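Local coordinates for putative Lipoprotein (Shewanella oneidensis, PDB 3U24), which is of unknown function but binds zinc and belongs to a family grouped with zinc metallopeptidases, so that it may be a metal-dependent hydrolase, at residues 413-416 with 417-421; 442-445 with 446-450; 105-108 with 109-113. All coordinates share one frame; numbering follows the deposited sequence.

Contact 1. Residues 413-416 with 417-421; sequences GHYT and QLVYS. With ZN (zinc ion), chain F.
Y415 and V419, one turn apart on helix 414-423, make the main apolar contact here. With its CG anti to the backbone N (chi1 173°), the tyrosine leans forward along the helix, and CG2 of V419 lies over one face of the ring, displaced toward the rim, 3.7 Å from Y415 CZ. The contact is a CH-pi one. Branching at CB suits valine to this place: CG2 stands beside its own backbone N and so meets the ring of the preceding turn. The phenol hydroxyl passes beyond it to hydrogen-bond the carbonyl of K346. T416 and Y420 run side by side more loosely, with T416 CG2 4.0 Å from Y420 CD1, while T416 O lies in the plane of the Y420 ring at its edge.

Metal bonds belong to H414, whose NE2 sits 2.1 Å from the zinc ion. H408, E439 and a water also bind the metal. The sequence from H408 through E409 to H414 recalls the HExxH signature of zincins, with two extra residues before the second histidine, in keeping with the family's place among zinc peptidases.

A second-shell water fixes the other side of the imidazole. H414 ND1 donates to it at 2.7 Å, leaving NE2 for the metal, and Q417 NE2 donates to the same oxygen at 2.9 Å. The glutamine chain bends at chi2 (-95°), which brings its amide to the water shared with the histidine three residues back.

Backbone bonds start the helix. G413 is the N-cap residue, and its O accepts from Q417 N at 2.9 Å in an almost straight bond of 172°. The same i to i+4 pattern then joins H414 to L418, Y415 to V419 and T416 to Y420.

Contact 2. Residues 442-445 with 446-450; sequences AVYT and ERMML
One face of the Y444 ring is covered by the selenomethionine M448, whose CB stands 4.1 Å from the ring centroid, nearer the rim than the middle, in a CH-pi contact. M448 CG continues outward to lie 3.5 Å from Y444 OH. A chi1 of 162° swings the phenol away from its own backbone N and over the next turn, where a flexible, unbranched side chain can slide across it. The ring also meets that of W441, and its hydroxyl is hydrogen-bonded by H552 and R535, so a buried polar tip is satisfied.

The second flat group, the E446 carboxylate, runs back toward the start of the helix alongside V443. Its CG packs 3.5 Å from A442 O, and OE1 comes 4.2 Å from V443 CG1. The extended chain beyond CG gives glutamate the reach to bring OE2 to H408 ND1, a hydrogen bond that probably orients this zinc ligand from the second shell.

T445 turns its hydroxyl inward: OG1 sits between backbone N and carbonyl carbon (chi1 64°) and donates to A442 O at 2.7 Å, a common way for threonine to bury its hydroxyl within a helix. Along the backbone, E446 N gives V443 O only a weak i to i+3 bond, whereas M448 N bonds Y444 O at 2.9 Å and practically straight (179°), and M449 N bonds T445 O, both in the ordinary i to i+4 pattern.

All of this lies in the middle and end of helix 435-451. T445, E446 and the selenomethionine M449 face helix 401-409, R447 and L450 meet helix 459-485, with R447 NE bonded to Y465 OH, and V443, R447 and M448 pack against helix 523-542.

Contact 3. Residues 105-108 with 109-113; sequences AWDI and TRFKS
W106 and F111 meet across a pi-type turn at the end of helix 88-111, where the wider coil brings residues five apart into line. Their planes are nearly parallel, 17° apart, but the rings are slid so far that they barely overlap, with centroids 4.9 Å apart. What covers the indole is mainly the F111 methylene: its CB lies over one face of the six-membered ring, 3.7 Å from the centroid, a CH-pi contact. At the leading corner W106 CH2 comes 3.4 Å from F111 CD1. Tryptophan suits the place because the long indole, pointed by a chi1 of 170° toward the following turn, can span the extra residue and reach F111. Its NE1 is hydrogen-bonded to Q248, while F111 meets W116 edge-to-face.

R110 crosses the indole at about a right angle, its CB 3.6 Å from W106 CD1, so that the aliphatic part packs here and the charged end can lead away. D107 instead runs alongside F111, pointing the same way, with OD1 3.6 Å from F111 CD2.

The backbone explains the geometry. W106 O accepts from both R110 N and F111 N, which approach from opposite faces of its carbonyl plane, so that one acceptor serves the ordinary i+4 bond and the wider i+5 bond together. K112 N then makes another i+5 bond to D107 O. K112 takes a positive phi of 60°, leaving the helix in the left-handed region, and S113 opens the short helix 113-116. Between the two helices one water is held at three points: it donates to D107 O at 2.8 Å, accepts from S113 N at 2.8 Å and lies 2.7 Å from S113 OG.

Contact 3 comes first along the chain, on helix 88-111, and contacts 1 and 2 follow much later on helices 414-423 and 435-451. The last two are neighbours, with centres 14 Å apart and a direct touch, H414 CE1 lying 3.4 Å from A442 CB. Together they hold two sides of one zinc site: helix 414-423 supplies H414, and helix 435-451 supplies E439 and the second-shell E446. Contact 3 lies across the centre of the chain, about 34 Å from contact 1 and 37 Å from contact 2 between centres, and touches neither. It sits on the far side of this mostly helical chain, away from that zinc site, although all three contacts fall within the DUF885 region.

Contact 1. Residues 413-416 with 417-421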
ATOM      1  N   GLY A 413       8.578   5.604  13.254  1.00 21.30           N
ATOM      2  CA  GLY A 413       8.136   5.116  11.938  1.00 20.96           C
ATOM      3  C   GLY A 413       7.259   6.064  11.110  1.00 20.89           C
ATOM      4  O   GLY A 413       7.625   7.253  10.853  1.00 20.04           O
ATOM      5  N   HIS A 414       6.079   5.577  10.699  1.00 20.46           N
ATOM      6  CA  HIS A 414       5.287   6.349   9.719  1.00 20.27           C
ATOM      7  C   HIS A 414       5.002   7.753  10.094  1.00 20.52           C
ATOM      8  O   HIS A 414       5.134   8.627   9.254  1.00 21.56           O
ATOM      9  CB  HIS A 414       3.978   5.678   9.375  1.00 20.12           C
ATOM     10  CG  HIS A 414       4.137   4.472   8.534  1.00 20.11           C
ATOM     11  ND1 HIS A 414       4.997   4.425   7.494  1.00 20.68           N
ATOM     12  CD2 HIS A 414       3.523   3.244   8.592  1.00 19.68           C
ATOM     13  CE1 HIS A 414       4.933   3.209   6.944  1.00 19.92           C
ATOM     14  NE2 HIS A 414       3.988   2.517   7.586  1.00 19.97           N
ATOM     15  N   TYR A 415       4.594   8.023  11.327  1.00 21.00           N
ATOM     16  CA  TYR A 415       4.170   9.401  11.655  1.00 21.26           C
ATOM     17  C   TYR A 415       5.374  10.340  11.599  1.00 21.19           C
ATOM     18  O   TYR A 415       5.287  11.441  11.016  1.00 20.54           O
ATOM     19  CB  TYR A 415       3.456   9.499  13.008  1.00 22.49           C
ATOM     20  CG  TYR A 415       3.158  10.916  13.463  1.00 24.30           C
ATOM     21  CD1 TYR A 415       2.208  11.666  12.837  1.00 25.10           C
ATOM     22  CD2 TYR A 415       3.856  11.509  14.531  1.00 25.86           C
ATOM     23  CE1 TYR A 415       1.941  12.956  13.225  1.00 26.50           C
ATOM     24  CE2 TYR A 415       3.579  12.798  14.934  1.00 26.34           C
ATOM     25  CZ  TYR A 415       2.613  13.523  14.261  1.00 27.25           C
ATOM     26  OH  TYR A 415       2.271  14.842  14.634  1.00 29.82           O
ATOM     27  N   THR A 416       6.492   9.896  12.159  1.00 20.51           N
ATOM     28  CA  THR A 416       7.695  10.679  12.136  1.00 21.05           C
ATOM     29  C   THR A 416       8.164  10.980  10.731  1.00 21.30           C
ATOM     30  O   THR A 416       8.510  12.126  10.424  1.00 20.73           O
ATOM     31  CB  THR A 416       8.800   9.993  12.909  1.00 21.44           C
ATOM     32  OG1 THR A 416       8.300   9.746  14.225  1.00 22.09           O
ATOM     33  CG2 THR A 416      10.044  10.869  13.019  1.00 21.04           C
ATOM     34  N   GLN A 417       8.177   9.962   9.881  1.00 21.41           N
ATOM     35  CA  GLN A 417       8.577  10.150   8.504  1.00 21.37           C
ATOM     36  C   GLN A 417       7.629  11.111   7.771  1.00 21.90           C
ATOM     37  O   GLN A 417       8.082  11.889   6.920  1.00 21.58           O
ATOM     38  CB  GLN A 417       8.636   8.797   7.782  1.00 21.03           C
ATOM     39  CG  GLN A 417       9.217   8.854   6.363  1.00 21.40           C
ATOM     40  CD  GLN A 417       8.176   8.980   5.236  1.00 21.72           C
ATOM     41  OE1 GLN A 417       8.361   9.757   4.280  1.00 23.43           O
ATOM     42  NE2 GLN A 417       7.131   8.190   5.307  1.00 20.99           N
ATOM     43  N   LEU A 418       6.331  11.060   8.086  1.00 22.26           N
ATOM     44  CA  LEU A 418       5.376  11.995   7.467  1.00 23.63           C
ATOM     45  C   LEU A 418       5.661  13.437   7.894  1.00 23.66           C
ATOM     46  O   LEU A 418       5.633  14.328   7.080  1.00 24.50           O
ATOM     47  CB  LEU A 418       3.927  11.641   7.841  1.00 24.94           C
ATOM     48  CG  LEU A 418       2.781  12.636   7.533  1.00 25.94           C
ATOM     49  CD1 LEU A 418       2.532  12.753   6.026  1.00 25.66           C
ATOM     50  CD2 LEU A 418       1.499  12.174   8.230  1.00 26.62           C
ATOM     51  N   VAL A 419       5.890  13.670   9.175  1.00 23.83           N
ATOM     52  CA  VAL A 419       6.264  15.004   9.640  1.00 24.61           C
ATOM     53  C   VAL A 419       7.522  15.500   8.913  1.00 25.28           C
ATOM     54  O   VAL A 419       7.549  16.626   8.405  1.00 25.63           O
ATOM     55  CB  VAL A 419       6.477  15.063  11.162  1.00 24.90           C
ATOM     56  CG1 VAL A 419       7.042  16.441  11.567  1.00 24.95           C
ATOM     57  CG2 VAL A 419       5.168  14.772  11.877  1.00 24.18           C
ATOM     58  N   TYR A 420       8.554  14.664   8.821  1.00 24.67           N
ATOM     59  CA  TYR A 420       9.751  15.084   8.125  1.00 25.58           C
ATOM     60  C   TYR A 420       9.445  15.411   6.666  1.00 26.57           C
ATOM     61  O   TYR A 420       9.890  16.447   6.185  1.00 26.20           O
ATOM     62  CB  TYR A 420      10.912  14.103   8.286  1.00 24.82           C
ATOM     63  CG  TYR A 420      11.741  14.371   9.551  1.00 24.49           C
ATOM     64  CD1 TYR A 420      11.322  13.936  10.765  1.00 24.55           C
ATOM     65  CD2 TYR A 420      12.922  15.076   9.498  1.00 25.42           C
ATOM     66  CE1 TYR A 420      12.053  14.181  11.906  1.00 25.65           C
ATOM     67  CE2 TYR A 420      13.666  15.367  10.640  1.00 25.62           C
ATOM     68  CZ  TYR A 420      13.230  14.907  11.845  1.00 26.05           C
ATOM     69  OH  TYR A 420      13.944  15.101  12.998  1.00 26.24           O
ATOM     70  N   SER A 421       8.610  14.605   6.006  1.00 27.02           N
ATOM     71  CA  SER A 421       8.252  14.883   4.606  1.00 28.76           C
ATOM     72  C   SER A 421       7.398  16.136   4.436  1.00 29.98           C
ATOM     73  O   SER A 421       7.313  16.655   3.349  1.00 28.06           O
ATOM     74  CB  SER A 421       7.463  13.727   3.978  1.00 28.20           C
ATOM     75  OG  SER A 421       6.193  13.690   4.582  1.00 29.67           O
TER
HETATM   76 ZN    ZN F 595       3.700   0.404   7.377  1.00 22.36          ZN
HETATM   77  O   HOH W   1       7.244   5.718   6.808  1.00 18.51           O
HETATM   78  O   HOH W   2       1.659   0.064   7.910  1.00 27.28           O

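Contact 2. Residues 442-445 with 446-450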
ATOM      1  N   ALA A 442       9.593   2.393   7.840  1.00 18.98           N
ATOM      2  CA  ALA A 442       8.898   1.944   9.027  1.00 19.58           C
ATOM      3  C   ALA A 442       9.458   0.618   9.496  1.00 19.65           C
ATOM      4  O   ALA A 442       9.682   0.471  10.683  1.00 20.32           O
ATOM      5  CB  ALA A 442       7.399   1.847   8.800  1.00 19.69           C
ATOM      6  N   VAL A 443       9.718  -0.320   8.580  1.00 19.19           N
ATOM      7  CA  VAL A 443      10.354  -1.631   8.934  1.00 19.21           C
ATOM      8  C   VAL A 443      11.767  -1.471   9.501  1.00 19.19           C
ATOM      9  O   VAL A 443      12.135  -2.073  10.513  1.00 18.88           O
ATOM     10  CB  VAL A 443      10.331  -2.587   7.726  1.00 19.44           C
ATOM     11  CG1 VAL A 443      10.976  -3.963   8.024  1.00 19.06           C
ATOM     12  CG2 VAL A 443       8.880  -2.737   7.231  1.00 19.22           C
ATOM     13  N   TYR A 444      12.539  -0.596   8.877  1.00 19.50           N
ATOM     14  CA  TYR A 444      13.900  -0.256   9.347  1.00 19.33           C
ATOM     15  C   TYR A 444      13.849   0.240  10.781  1.00 19.81           C
ATOM     16  O   TYR A 444      14.648  -0.205  11.636  1.00 19.53           O
ATOM     17  CB  TYR A 444      14.558   0.755   8.419  1.00 19.40           C
ATOM     18  CG  TYR A 444      15.725   1.454   9.037  1.00 20.26           C
ATOM     19  CD1 TYR A 444      16.968   0.848   9.099  1.00 20.90           C
ATOM     20  CD2 TYR A 444      15.574   2.696   9.637  1.00 20.00           C
ATOM     21  CE1 TYR A 444      18.036   1.506   9.699  1.00 21.45           C
ATOM     22  CE2 TYR A 444      16.622   3.322  10.242  1.00 20.53           C
ATOM     23  CZ  TYR A 444      17.853   2.724  10.280  1.00 21.11           C
ATOM     24  OH  TYR A 444      18.908   3.385  10.895  1.00 22.33           O
ATOM     25  N   THR A 445      12.863   1.071  11.117  1.00 19.63           N
ATOM     26  CA  THR A 445      12.870   1.617  12.484  1.00 20.29           C
ATOM     27  C   THR A 445      12.703   0.564  13.580  1.00 20.91           C
ATOM     28  O   THR A 445      13.250   0.703  14.675  1.00 21.15           O
ATOM     29  CB  THR A 445      11.873   2.765  12.707  1.00 19.70           C
ATOM     30  OG1 THR A 445      10.544   2.280  12.534  1.00 20.10           O
ATOM     31  CG2 THR A 445      12.185   3.936  11.798  1.00 19.36           C
ATOM     32  N   GLU A 446      11.984  -0.502  13.273  1.00 21.68           N
ATOM     33  CA  GLU A 446      11.825  -1.581  14.221  1.00 23.15           C
ATOM     34  C   GLU A 446      13.208  -2.178  14.588  1.00 23.52           C
ATOM     35  O   GLU A 446      13.562  -2.322  15.762  1.00 23.47           O
ATOM     36  CB  GLU A 446      10.904  -2.665  13.649  1.00 23.64           C
ATOM     37  CG  GLU A 446       9.604  -2.148  13.047  1.00 24.50           C
ATOM     38  CD  GLU A 446       8.908  -3.160  12.136  1.00 25.69           C
ATOM     39  OE1 GLU A 446       9.451  -4.268  11.946  1.00 27.50           O
ATOM     40  OE2 GLU A 446       7.818  -2.847  11.603  1.00 26.52           O
ATOM     41  N   ARG A 447      13.996  -2.469  13.575  1.00 23.64           N
ATOM     42  CA  ARG A 447      15.292  -3.061  13.786  1.00 25.88           C
ATOM     43  C   ARG A 447      16.239  -2.087  14.491  1.00 24.43           C
ATOM     44  O   ARG A 447      16.883  -2.426  15.493  1.00 23.49           O
ATOM     45  CB  ARG A 447      15.824  -3.554  12.441  1.00 28.37           C
ATOM     46  CG  ARG A 447      17.299  -3.871  12.357  1.00 31.49           C
ATOM     47  CD  ARG A 447      17.701  -5.132  13.050  1.00 35.96           C
ATOM     48  NE  ARG A 447      17.115  -6.288  12.365  1.00 43.47           N
ATOM     49  CZ  ARG A 447      17.570  -7.549  12.430  1.00 42.73           C
ATOM     50  NH1 ARG A 447      18.663  -7.861  13.160  1.00 40.79           N
ATOM     51  NH2 ARG A 447      16.909  -8.488  11.738  1.00 40.75           N
HETATM   52  N   MSE A 448      16.299  -0.868  13.971  1.00 23.94           N
HETATM   53  CA  MSE A 448      17.166   0.181  14.522  1.00 24.22           C
HETATM   54  C   MSE A 448      16.828   0.429  15.995  1.00 23.93           C
HETATM   55  O   MSE A 448      17.723   0.480  16.806  1.00 23.76           O
HETATM   56  CB  MSE A 448      17.012   1.462  13.701  1.00 24.95           C
HETATM   57  CG  MSE A 448      17.874   2.616  14.136  1.00 25.90           C
HETATM   58 SE   MSE A 448      16.927   3.645  15.496  1.00 28.31          SE
HETATM   59  CE  MSE A 448      15.499   4.413  14.365  1.00 24.81           C
HETATM   60  N   MSE A 449      15.550   0.569  16.351  1.00 23.26           N
HETATM   61  CA  MSE A 449      15.198   0.778  17.790  1.00 24.15           C
HETATM   62  C   MSE A 449      15.689  -0.341  18.721  1.00 24.40           C
HETATM   63  O   MSE A 449      16.200  -0.053  19.789  1.00 24.32           O
HETATM   64  CB  MSE A 449      13.695   0.929  17.994  1.00 23.18           C
HETATM   65  CG  MSE A 449      13.145   2.170  17.368  1.00 24.00           C
HETATM   66 SE   MSE A 449      13.497   3.750  18.478  1.00 24.95          SE
HETATM   67  CE  MSE A 449      11.870   3.601  19.640  1.00 23.73           C
ATOM     68  N   LEU A 450      15.518  -1.594  18.305  1.00 24.42           N
ATOM     69  CA  LEU A 450      15.997  -2.702  19.094  1.00 25.79           C
ATOM     70  C   LEU A 450      17.512  -2.702  19.149  1.00 26.40           C
ATOM     71  O   LEU A 450      18.097  -2.901  20.228  1.00 26.10           O
ATOM     72  CB  LEU A 450      15.500  -4.052  18.569  1.00 26.45           C
ATOM     73  CG  LEU A 450      14.020  -4.424  18.669  1.00 27.14           C
ATOM     74  CD1 LEU A 450      13.822  -5.887  18.257  1.00 28.43           C
ATOM     75  CD2 LEU A 450      13.529  -4.261  20.058  1.00 27.94           C
TER

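Contact 3. Residues 105-108 with 109-113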
ATOM      1  N   ALA A 105       2.949   4.051 -20.321  1.00 22.49           N
ATOM      2  CA  ALA A 105       3.120   3.544 -21.666  1.00 22.40           C
ATOM      3  C   ALA A 105       3.234   2.019 -21.648  1.00 22.65           C
ATOM      4  O   ALA A 105       2.610   1.320 -22.454  1.00 22.50           O
ATOM      5  CB  ALA A 105       4.338   4.170 -22.341  1.00 21.97           C
ATOM      6  N   TRP A 106       4.054   1.532 -20.731  1.00 22.90           N
ATOM      7  CA  TRP A 106       4.330   0.127 -20.619  1.00 23.10           C
ATOM      8  C   TRP A 106       3.109  -0.648 -20.203  1.00 23.47           C
ATOM      9  O   TRP A 106       2.919  -1.723 -20.708  1.00 21.90           O
ATOM     10  CB  TRP A 106       5.474  -0.098 -19.644  1.00 22.77           C
ATOM     11  CG  TRP A 106       5.716  -1.539 -19.243  1.00 23.40           C
ATOM     12  CD1 TRP A 106       6.535  -2.485 -19.875  1.00 23.58           C
ATOM     13  CD2 TRP A 106       5.133  -2.243 -18.095  1.00 22.61           C
ATOM     14  NE1 TRP A 106       6.499  -3.672 -19.192  1.00 23.79           N
ATOM     15  CE2 TRP A 106       5.704  -3.580 -18.104  1.00 23.39           C
ATOM     16  CE3 TRP A 106       4.291  -1.875 -17.047  1.00 23.45           C
ATOM     17  CZ2 TRP A 106       5.388  -4.524 -17.124  1.00 24.12           C
ATOM     18  CZ3 TRP A 106       3.967  -2.836 -16.052  1.00 23.94           C
ATOM     19  CH2 TRP A 106       4.497  -4.136 -16.104  1.00 23.37           C
ATOM     20  N   ASP A 107       2.284  -0.109 -19.300  1.00 24.45           N
ATOM     21  CA  ASP A 107       1.009  -0.723 -18.951  1.00 26.41           C
ATOM     22  C   ASP A 107       0.112  -0.927 -20.170  1.00 25.56           C
ATOM     23  O   ASP A 107      -0.553  -1.960 -20.286  1.00 22.77           O
ATOM     24  CB  ASP A 107       0.200   0.100 -17.916  1.00 30.36           C
ATOM     25  CG  ASP A 107       0.618  -0.185 -16.448  1.00 35.89           C
ATOM     26  OD1 ASP A 107       1.034  -1.324 -16.149  1.00 41.48           O
ATOM     27  OD2 ASP A 107       0.521   0.735 -15.576  1.00 42.24           O
ATOM     28  N   ILE A 108       0.084   0.073 -21.056  1.00 24.19           N
ATOM     29  CA  ILE A 108      -0.750   0.008 -22.234  1.00 24.56           C
ATOM     30  C   ILE A 108      -0.163  -0.944 -23.263  1.00 24.89           C
ATOM     31  O   ILE A 108      -0.895  -1.719 -23.853  1.00 23.80           O
ATOM     32  CB  ILE A 108      -1.007   1.394 -22.833  1.00 24.48           C
ATOM     33  CG1 ILE A 108      -1.955   2.180 -21.898  1.00 24.53           C
ATOM     34  CG2 ILE A 108      -1.530   1.289 -24.257  1.00 24.21           C
ATOM     35  CD1 ILE A 108      -1.884   3.670 -22.144  1.00 24.03           C
ATOM     36  N   THR A 109       1.143  -0.907 -23.491  1.00 25.97           N
ATOM     37  CA  THR A 109       1.672  -1.628 -24.645  1.00 27.04           C
ATOM     38  C   THR A 109       2.210  -3.025 -24.335  1.00 27.48           C
ATOM     39  O   THR A 109       2.396  -3.808 -25.250  1.00 27.98           O
ATOM     40  CB  THR A 109       2.760  -0.785 -25.359  1.00 28.25           C
ATOM     41  OG1 THR A 109       3.839  -0.553 -24.449  1.00 28.54           O
ATOM     42  CG2 THR A 109       2.189   0.571 -25.797  1.00 27.14           C
ATOM     43  N   ARG A 110       2.486  -3.345 -23.079  1.00 27.80           N
ATOM     44  CA  ARG A 110       3.192  -4.598 -22.744  1.00 29.03           C
ATOM     45  C   ARG A 110       2.491  -5.375 -21.655  1.00 26.65           C
ATOM     46  O   ARG A 110       2.228  -6.538 -21.836  1.00 25.73           O
ATOM     47  CB  ARG A 110       4.610  -4.353 -22.257  1.00 33.47           C
ATOM     48  CG  ARG A 110       5.503  -3.666 -23.252  1.00 39.90           C
ATOM     49  CD  ARG A 110       6.121  -4.671 -24.227  1.00 46.63           C
ATOM     50  NE  ARG A 110       7.114  -4.002 -25.062  1.00 55.00           N
ATOM     51  CZ  ARG A 110       7.806  -4.581 -26.047  1.00 64.10           C
ATOM     52  NH1 ARG A 110       7.637  -5.874 -26.342  1.00 66.20           N
ATOM     53  NH2 ARG A 110       8.685  -3.855 -26.743  1.00 66.00           N
ATOM     54  N   PHE A 111       2.177  -4.737 -20.537  1.00 23.98           N
ATOM     55  CA  PHE A 111       1.601  -5.458 -19.407  1.00 23.95           C
ATOM     56  C   PHE A 111       0.177  -5.878 -19.771  1.00 23.14           C
ATOM     57  O   PHE A 111      -0.214  -6.986 -19.533  1.00 22.61           O
ATOM     58  CB  PHE A 111       1.597  -4.580 -18.152  1.00 23.25           C
ATOM     59  CG  PHE A 111       1.310  -5.310 -16.853  1.00 22.81           C
ATOM     60  CD1 PHE A 111       2.038  -6.413 -16.483  1.00 24.01           C
ATOM     61  CD2 PHE A 111       0.399  -4.815 -15.970  1.00 22.93           C
ATOM     62  CE1 PHE A 111       1.784  -7.083 -15.280  1.00 24.57           C
ATOM     63  CE2 PHE A 111       0.148  -5.443 -14.751  1.00 23.94           C
ATOM     64  CZ  PHE A 111       0.854  -6.585 -14.398  1.00 23.67           C
ATOM     65  N   LYS A 112      -0.581  -4.924 -20.276  1.00 23.50           N
ATOM     66  CA  LYS A 112      -1.876  -5.137 -20.865  1.00 24.56           C
ATOM     67  C   LYS A 112      -2.872  -5.737 -19.890  1.00 23.21           C
ATOM     68  O   LYS A 112      -3.650  -6.615 -20.237  1.00 21.55           O
ATOM     69  CB  LYS A 112      -1.728  -6.036 -22.128  1.00 26.78           C
ATOM     70  CG  LYS A 112      -0.945  -5.375 -23.262  1.00 29.65           C
ATOM     71  CD  LYS A 112      -0.928  -6.268 -24.486  1.00 32.03           C
ATOM     72  CE  LYS A 112      -0.666  -5.474 -25.761  1.00 35.98           C
ATOM     73  NZ  LYS A 112      -1.098  -6.210 -27.005  1.00 39.24           N
ATOM     74  N   SER A 113      -2.887  -5.232 -18.669  1.00 22.62           N
ATOM     75  CA  SER A 113      -3.903  -5.674 -17.740  1.00 21.42           C
ATOM     76  C   SER A 113      -5.272  -5.245 -18.177  1.00 20.54           C
ATOM     77  O   SER A 113      -6.230  -5.804 -17.730  1.00 20.17           O
ATOM     78  CB  SER A 113      -3.621  -5.175 -16.329  1.00 21.86           C
ATOM     79  OG  SER A 113      -3.783  -3.771 -16.231  1.00 23.06           O
TER
HETATM   80  O   HOH W   3      -2.095  -2.650 -18.074  1.00 35.13           O